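Local coordinates for protein YibA (Escherichia coli, PDB 1OYZ) that is of unknown function, built from stacked pairs of helices of the HEAT-repeat type, with an oxidoreductase activity assigned only tentatively, at residues A[183-189]-A[214-219]; A[193-198]-A[219-223]; A[209-213]-A[227-231]. All coordinates share one frame. Residue numbers count along the deposited sequence, not the author numbering.

Contact 1. Residues A[183-189]-A[214-219]; sequences ININKYD and IGLSYR
R219 carries this contact, reaching from the end of helix 206-218 into the turn that closes helix 173-186; after R219, N184 and D189 bury the most surface in this contact. The two segments come together at N184 and G215, whose CA atoms lie 5.9 Å apart, and open to 7.8 Å between the CA atoms of D189 and R219. Residues 183 to 185 are helical. K187 then takes positive phi (55/36) in a Schellman motif, with Y188 N hydrogen-bonded to I183 O at 3.2 Å and K187 N to N184 O at 2.9 Å, after which Y188 and D189 run extended. Residues 214-218 are helical, and R219 (-77/0) directs its side chain across the gap, with chi1 and chi2 both m and chi3 t. Its guanidinium has Y188 O and D189 CB over one face and I183 CG2, 3.6 Å from R219 NH2, near its plane. Y188 O is 2.9 Å from R219 NH2, but the angle is poor for a hydrogen bond. D189 CG lies 3.3 Å from R219 CD, while D189 OD1 is 4.0 Å from R219 NH1, out of plane, so only the charges meet; D189 has its salt bridge with R194. N184 (chi1 m) lays its amide end over G215, where a CB would collide with it, and reaches I214. F197 of helix 191-200 also touches I183 and N184. Such packing between the second helices of successive pairs is characteristic of a HEAT-repeat solenoid.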
# COMPACT_ATOMS: atom_id res chain seq x y z
N ILE A 183 -3.29 -9.13 2.76
CA ILE A 183 -3.69 -10.47 3.21
C ILE A 183 -3.30 -11.49 2.16
O ILE A 183 -2.83 -12.57 2.47
CB ILE A 183 -5.22 -10.55 3.45
CG1 ILE A 183 -5.55 -9.93 4.80
CG2 ILE A 183 -5.71 -12.03 3.35
CD1 ILE A 183 -6.95 -9.58 4.99
N ASN A 184 -3.51 -11.15 0.90
CA ASN A 184 -3.17 -12.09 -0.13
C ASN A 184 -1.65 -12.26 -0.18
O ASN A 184 -1.14 -13.39 -0.22
CB ASN A 184 -3.73 -11.61 -1.47
CG ASN A 184 -5.25 -11.86 -1.58
OD1 ASN A 184 -5.95 -11.16 -2.33
ND2 ASN A 184 -5.76 -12.85 -0.84
N ILE A 185 -0.94 -11.13 -0.13
CA ILE A 185 0.52 -11.09 -0.14
C ILE A 185 1.14 -11.99 0.94
O ILE A 185 2.11 -12.70 0.68
CB ILE A 185 0.98 -9.61 0.06
CG1 ILE A 185 1.72 -9.14 -1.19
CG2 ILE A 185 1.76 -9.44 1.35
CD1 ILE A 185 0.82 -9.04 -2.42
N ASN A 186 0.56 -12.00 2.13
CA ASN A 186 1.08 -12.82 3.20
C ASN A 186 0.40 -14.18 3.32
O ASN A 186 0.73 -14.98 4.19
CB ASN A 186 0.97 -12.07 4.52
CG ASN A 186 1.85 -10.83 4.55
OD1 ASN A 186 1.60 -9.90 5.31
ND2 ASN A 186 2.90 -10.82 3.73
N LYS A 187 -0.55 -14.45 2.43
CA LYS A 187 -1.26 -15.73 2.42
C LYS A 187 -1.91 -16.05 3.76
O LYS A 187 -1.95 -17.19 4.19
CB LYS A 187 -0.32 -16.86 2.00
CG LYS A 187 0.24 -16.70 0.59
CD LYS A 187 1.17 -17.84 0.22
CE LYS A 187 1.93 -17.56 -1.07
NZ LYS A 187 2.69 -18.77 -1.46
N TYR A 188 -2.41 -15.02 4.43
CA TYR A 188 -3.08 -15.21 5.70
C TYR A 188 -4.42 -15.88 5.41
O TYR A 188 -5.09 -15.55 4.43
CB TYR A 188 -3.29 -13.86 6.37
CG TYR A 188 -2.01 -13.21 6.83
CD1 TYR A 188 -1.95 -11.83 7.09
CD2 TYR A 188 -0.84 -13.96 7.03
CE1 TYR A 188 -0.78 -11.23 7.53
CE2 TYR A 188 0.34 -13.37 7.47
CZ TYR A 188 0.37 -12.00 7.71
OH TYR A 188 1.55 -11.40 8.13
N ASP A 189 -4.83 -16.81 6.26
CA ASP A 189 -6.09 -17.48 6.02
C ASP A 189 -6.77 -17.99 7.28
O ASP A 189 -6.14 -18.50 8.20
CB ASP A 189 -5.86 -18.62 5.01
CG ASP A 189 -7.16 -19.25 4.51
OD1 ASP A 189 -8.24 -18.61 4.59
OD2 ASP A 189 -7.07 -20.40 4.02
N ILE A 214 -9.23 -13.43 -6.40
CA ILE A 214 -7.94 -14.15 -6.41
C ILE A 214 -7.71 -14.75 -5.02
O ILE A 214 -7.20 -15.86 -4.88
CB ILE A 214 -6.73 -13.24 -6.86
CG1 ILE A 214 -5.99 -12.72 -5.66
CG2 ILE A 214 -7.19 -12.06 -7.71
CD1 ILE A 214 -4.77 -13.53 -5.40
N GLY A 215 -8.09 -14.01 -3.99
CA GLY A 215 -7.91 -14.53 -2.64
C GLY A 215 -8.70 -15.81 -2.41
O GLY A 215 -8.17 -16.80 -1.87
N LEU A 216 -9.97 -15.82 -2.80
CA LEU A 216 -10.77 -17.01 -2.58
C LEU A 216 -10.28 -18.15 -3.45
O LEU A 216 -10.21 -19.28 -3.00
CB LEU A 216 -12.26 -16.73 -2.84
CG LEU A 216 -12.85 -15.88 -1.71
CD1 LEU A 216 -14.22 -15.32 -2.07
CD2 LEU A 216 -12.95 -16.74 -0.47
N SER A 217 -9.89 -17.87 -4.69
CA SER A 217 -9.43 -18.96 -5.53
C SER A 217 -8.12 -19.59 -5.01
O SER A 217 -7.99 -20.81 -5.00
CB SER A 217 -9.26 -18.48 -6.98
OG SER A 217 -10.41 -17.79 -7.40
N TYR A 218 -7.14 -18.80 -4.60
CA TYR A 218 -5.92 -19.40 -4.09
C TYR A 218 -6.26 -20.31 -2.89
O TYR A 218 -5.66 -21.37 -2.71
CB TYR A 218 -4.89 -18.33 -3.70
CG TYR A 218 -4.09 -17.86 -4.91
CD1 TYR A 218 -4.71 -17.19 -5.98
CD2 TYR A 218 -2.72 -18.15 -5.01
CE1 TYR A 218 -3.98 -16.82 -7.12
CE2 TYR A 218 -1.99 -17.78 -6.15
CZ TYR A 218 -2.62 -17.12 -7.20
OH TYR A 218 -1.90 -16.79 -8.34
N ARG A 219 -7.25 -19.89 -2.11
CA ARG A 219 -7.70 -20.65 -0.95
C ARG A 219 -8.60 -21.84 -1.36
O ARG A 219 -9.09 -22.56 -0.49
CB ARG A 219 -8.51 -19.75 -0.01
CG ARG A 219 -7.88 -18.38 0.31
CD ARG A 219 -6.78 -18.50 1.34
NE ARG A 219 -5.85 -17.36 1.35
CZ ARG A 219 -6.18 -16.10 1.58
NH1 ARG A 219 -7.44 -15.77 1.84
NH2 ARG A 219 -5.24 -15.16 1.58

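Contact 2. Residues A[193-198]-A[219-223]; sequences IRDCFV and RKDKR
In what looks like a HEAT-type solenoid, this contact sets the first helix of one pair against the linker leading out of the same pair into the next. Helix 191-200 supplies residues 193-198; the linker 219-223 has no regular structure and runs alongside in the same direction, with CA atoms 7.9 Å apart at R194 and D221 and 6.8 Å at V198 and R223. K220, at phi/psi 59/33, is the Schellman residue that ends helix 206-218. D221 (chi1 t) then makes an Asx turn, its OD2 accepting from R223 N at 3.1 Å. R223 folds back so that its guanidinium bridges two acids: R223 NH1 to D221 OD1 at 2.5 Å, and R223 NH2 to D195 OD1 at 2.7 Å, the latter tying linker to helix. V198 CG2 sits 3.3 Å from R223 NH2. One helical turn earlier, R194, extended, reaches across to the linker, its CD 3.3 Å from D221 OD1, and R219 O lies over one face of its guanidinium. A water 2.5 Å from R194 NH1 reaches R219 O at 3.5 Å in a weak bond; the salt bridge of R194 goes to D189. R219 NH1 approaches I193 CD1 (3.0 Å) and F197 CE2 (3.7 Å). Beyond it, L216 of helix 206-218 touches F197, V198 and D221, and I193, C196 and F197 of helix 191-200 also touch helix 161-168.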
# COMPACT_ATOMS: atom_id res chain seq x y z
N ILE A 193 -11.44 -14.33 7.28
CA ILE A 193 -10.96 -13.70 6.06
C ILE A 193 -11.71 -14.28 4.88
O ILE A 193 -12.14 -13.56 3.98
CB ILE A 193 -9.42 -13.87 5.91
CG1 ILE A 193 -9.05 -15.33 5.77
CG2 ILE A 193 -8.71 -13.29 7.12
CD1 ILE A 193 -9.09 -15.84 4.32
N ARG A 194 -11.91 -15.59 4.87
CA ARG A 194 -12.65 -16.15 3.76
C ARG A 194 -14.04 -15.54 3.70
O ARG A 194 -14.48 -15.07 2.65
CB ARG A 194 -12.71 -17.65 3.88
CG ARG A 194 -11.46 -18.26 3.40
CD ARG A 194 -11.54 -19.74 3.43
NE ARG A 194 -10.22 -20.31 3.30
CZ ARG A 194 -10.00 -21.58 2.99
NH1 ARG A 194 -11.03 -22.40 2.78
NH2 ARG A 194 -8.76 -22.03 2.89
N ASP A 195 -14.73 -15.51 4.84
CA ASP A 195 -16.07 -14.94 4.84
C ASP A 195 -16.03 -13.47 4.40
O ASP A 195 -16.93 -13.02 3.69
CB ASP A 195 -16.76 -15.10 6.21
CG ASP A 195 -16.90 -16.58 6.63
OD1 ASP A 195 -17.02 -17.44 5.73
OD2 ASP A 195 -16.91 -16.88 7.85
N CYS A 196 -15.01 -12.72 4.80
CA CYS A 196 -15.00 -11.32 4.36
C CYS A 196 -14.77 -11.28 2.85
O CYS A 196 -15.36 -10.46 2.18
CB CYS A 196 -13.92 -10.49 5.08
SG CYS A 196 -14.31 -10.13 6.84
N PHE A 197 -13.93 -12.18 2.33
CA PHE A 197 -13.72 -12.18 0.90
C PHE A 197 -15.02 -12.53 0.14
O PHE A 197 -15.35 -11.85 -0.84
CB PHE A 197 -12.58 -13.13 0.52
CG PHE A 197 -11.20 -12.55 0.73
CD1 PHE A 197 -11.03 -11.33 1.37
CD2 PHE A 197 -10.08 -13.21 0.28
CE1 PHE A 197 -9.76 -10.77 1.56
CE2 PHE A 197 -8.80 -12.66 0.45
CZ PHE A 197 -8.64 -11.44 1.10
N VAL A 198 -15.76 -13.55 0.60
CA VAL A 198 -17.03 -13.93 -0.07
C VAL A 198 -17.93 -12.69 -0.16
O VAL A 198 -18.50 -12.39 -1.21
CB VAL A 198 -17.75 -15.10 0.72
CG1 VAL A 198 -19.17 -15.30 0.20
CG2 VAL A 198 -16.95 -16.40 0.60
N ARG A 219 -7.25 -19.89 -2.11
CA ARG A 219 -7.70 -20.65 -0.95
C ARG A 219 -8.60 -21.84 -1.36
O ARG A 219 -9.09 -22.56 -0.49
CB ARG A 219 -8.51 -19.75 -0.01
CG ARG A 219 -7.88 -18.38 0.31
CD ARG A 219 -6.78 -18.50 1.34
NE ARG A 219 -5.85 -17.36 1.35
CZ ARG A 219 -6.18 -16.10 1.58
NH1 ARG A 219 -7.44 -15.77 1.84
NH2 ARG A 219 -5.24 -15.16 1.58
N LYS A 220 -8.85 -22.04 -2.66
CA LYS A 220 -9.67 -23.17 -3.10
C LYS A 220 -11.10 -23.17 -2.50
O LYS A 220 -11.69 -24.23 -2.25
CB LYS A 220 -8.98 -24.48 -2.71
CG LYS A 220 -7.48 -24.53 -3.03
CD LYS A 220 -7.22 -25.13 -4.41
CE LYS A 220 -5.75 -24.97 -4.85
NZ LYS A 220 -5.41 -23.54 -5.16
N ASP A 221 -11.65 -21.99 -2.26
CA ASP A 221 -12.97 -21.86 -1.67
C ASP A 221 -14.01 -21.75 -2.79
O ASP A 221 -14.10 -20.74 -3.49
CB ASP A 221 -12.95 -20.62 -0.77
CG ASP A 221 -14.18 -20.50 0.12
OD1 ASP A 221 -14.00 -20.08 1.29
OD2 ASP A 221 -15.30 -20.80 -0.35
N LYS A 222 -14.81 -22.80 -2.94
CA LYS A 222 -15.80 -22.86 -4.00
C LYS A 222 -16.89 -21.82 -3.97
O LYS A 222 -17.64 -21.69 -4.92
CB LYS A 222 -16.34 -24.29 -4.09
CG LYS A 222 -15.26 -25.19 -4.70
CD LYS A 222 -15.36 -26.67 -4.32
CE LYS A 222 -14.37 -27.49 -5.14
NZ LYS A 222 -14.39 -28.89 -4.73
N ARG A 223 -16.99 -21.04 -2.90
CA ARG A 223 -18.02 -20.02 -2.93
C ARG A 223 -17.70 -18.94 -3.99
O ARG A 223 -18.54 -18.09 -4.29
CB ARG A 223 -18.23 -19.40 -1.54
CG ARG A 223 -18.91 -20.39 -0.58
CD ARG A 223 -18.02 -20.72 0.58
NE ARG A 223 -17.91 -19.59 1.49
CZ ARG A 223 -16.98 -19.47 2.44
NH1 ARG A 223 -16.06 -20.41 2.60
NH2 ARG A 223 -16.99 -18.42 3.24
O HOH W 1 -11.44 -24.37 1.28

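Contact 3. Residues A[209-213]-A[227-231]; sequences RIEAI and VLCDE
A buried helix-helix contact joins the second helix of one pair to the first helix of the next, near the C-terminal end of the chain's helical array. Segments 209-213 and 227-231, on helices 206-218 and 225-232, cross at -119°, their axes approaching to 11.8 Å. At that spacing the side chains do the bridging; the closest CA atoms, those of I213 and L228, are 7.2 Å apart. I213 (chi1 m, chi2 t) is the apolar centre: its CG2 lies 3.7 Å from L228 CD1, and its CD1 is 3.9 Å from V227 CG2. L201 adds to this apolar patch, touching I213 and V227, while A244 and L248 of helix 239-248 touch I213 and L228 respectively. The arrangement fits a HEAT-type solenoid, in which each pair of helices shares its hydrophobic core with the pair that follows. One turn before I213, R209 (chi1 m, chi2 t, chi3 p) reaches over the cluster and meets E231, which lies one turn beyond V227 and has chi1 and chi2 both m. R209 NH2 donates to E231 OE1 at 2.9 Å and R209 NH1 to the same oxygen at 3.2 Å, a salt bridge made near the guanidinium plane. V227 CG2, 3.2 Å from R209 NH2, lies near that plane as well. R209 NE is hydrogen-bonded to L201 O, and E231 OE1 has a second salt bridge with K234.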
# COMPACT_ATOMS: atom_id res chain seq x y z
N ARG A 209 -13.22 -6.47 -5.67
CA ARG A 209 -13.79 -7.74 -6.11
C ARG A 209 -12.70 -8.62 -6.70
O ARG A 209 -12.67 -9.84 -6.49
CB ARG A 209 -14.86 -7.53 -7.17
CG ARG A 209 -16.16 -6.92 -6.70
CD ARG A 209 -17.14 -6.79 -7.88
NE ARG A 209 -17.46 -8.10 -8.43
CZ ARG A 209 -17.26 -8.48 -9.70
NH1 ARG A 209 -16.74 -7.66 -10.60
NH2 ARG A 209 -17.60 -9.72 -10.06
N ILE A 210 -11.79 -8.01 -7.44
CA ILE A 210 -10.70 -8.78 -8.03
C ILE A 210 -9.81 -9.41 -6.99
O ILE A 210 -9.48 -10.59 -7.09
CB ILE A 210 -9.86 -7.92 -9.00
CG1 ILE A 210 -10.64 -7.73 -10.31
CG2 ILE A 210 -8.52 -8.59 -9.27
CD1 ILE A 210 -10.16 -6.55 -11.16
N GLU A 211 -9.41 -8.65 -5.96
CA GLU A 211 -8.58 -9.24 -4.90
C GLU A 211 -9.32 -10.36 -4.14
O GLU A 211 -8.71 -11.36 -3.72
CB GLU A 211 -8.10 -8.16 -3.91
CG GLU A 211 -7.01 -7.15 -4.46
CD GLU A 211 -5.64 -7.77 -4.69
OE1 GLU A 211 -5.31 -8.69 -3.89
OE2 GLU A 211 -4.86 -7.33 -5.62
N ALA A 212 -10.63 -10.19 -3.95
CA ALA A 212 -11.44 -11.21 -3.25
C ALA A 212 -11.46 -12.48 -4.11
O ALA A 212 -11.28 -13.60 -3.61
CB ALA A 212 -12.88 -10.69 -3.04
N ILE A 213 -11.67 -12.31 -5.40
CA ILE A 213 -11.67 -13.43 -6.32
C ILE A 213 -10.34 -14.17 -6.32
O ILE A 213 -10.30 -15.41 -6.24
CB ILE A 213 -11.99 -12.98 -7.76
CG1 ILE A 213 -13.46 -12.53 -7.81
CG2 ILE A 213 -11.72 -14.12 -8.74
CD1 ILE A 213 -13.84 -11.77 -9.02
N VAL A 227 -19.43 -16.17 -9.26
CA VAL A 227 -18.94 -14.90 -9.78
C VAL A 227 -17.82 -15.17 -10.78
O VAL A 227 -17.72 -14.54 -11.82
CB VAL A 227 -18.44 -13.98 -8.62
CG1 VAL A 227 -17.59 -14.80 -7.67
CG2 VAL A 227 -17.61 -12.81 -9.17
N LEU A 228 -16.98 -16.14 -10.46
CA LEU A 228 -15.89 -16.46 -11.36
C LEU A 228 -16.47 -16.80 -12.75
O LEU A 228 -16.03 -16.25 -13.77
CB LEU A 228 -15.10 -17.62 -10.77
CG LEU A 228 -13.66 -17.81 -11.26
CD1 LEU A 228 -12.91 -16.48 -11.26
CD2 LEU A 228 -12.96 -18.83 -10.37
N CYS A 229 -17.47 -17.68 -12.77
CA CYS A 229 -18.14 -18.07 -14.01
C CYS A 229 -18.62 -16.83 -14.78
O CYS A 229 -18.41 -16.71 -16.00
CB CYS A 229 -19.34 -18.97 -13.72
SG CYS A 229 -20.44 -19.27 -15.14
N ASP A 230 -19.25 -15.89 -14.08
CA ASP A 230 -19.74 -14.69 -14.75
C ASP A 230 -18.64 -13.85 -15.38
O ASP A 230 -18.82 -13.30 -16.47
CB ASP A 230 -20.51 -13.79 -13.79
CG ASP A 230 -21.76 -14.44 -13.25
OD1 ASP A 230 -22.33 -13.87 -12.30
OD2 ASP A 230 -22.15 -15.50 -13.78
N GLU A 231 -17.51 -13.73 -14.68
CA GLU A 231 -16.40 -12.92 -15.15
C GLU A 231 -15.75 -13.53 -16.36
O GLU A 231 -15.34 -12.82 -17.28
CB GLU A 231 -15.37 -12.77 -14.03
CG GLU A 231 -15.87 -11.88 -12.94
CD GLU A 231 -16.11 -10.47 -13.43
OE1 GLU A 231 -17.06 -9.83 -12.94
OE2 GLU A 231 -15.34 -10.01 -14.31

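From the N-terminal side, helix 173-186 enters contact 1, helix 191-200 contact 2, helix 206-218 contact 3 and then contact 1; the linker 219-223 completes contact 2 and helix 225-232 contact 3. The closures span 24, 20 and 13 intervening residues, and every pair crosses, none nesting inside another. Contacts 1 and 2, with centres about 9 Å apart, share R219 and are joined by the D189-R194 salt bridge. Contact 3 has its centre about 13 Å from that of contact 1, further back along helix 206-218, and about 11 Å from that of contact 2. Helix 206-218 is thus tied to the pair before it and the pair after it.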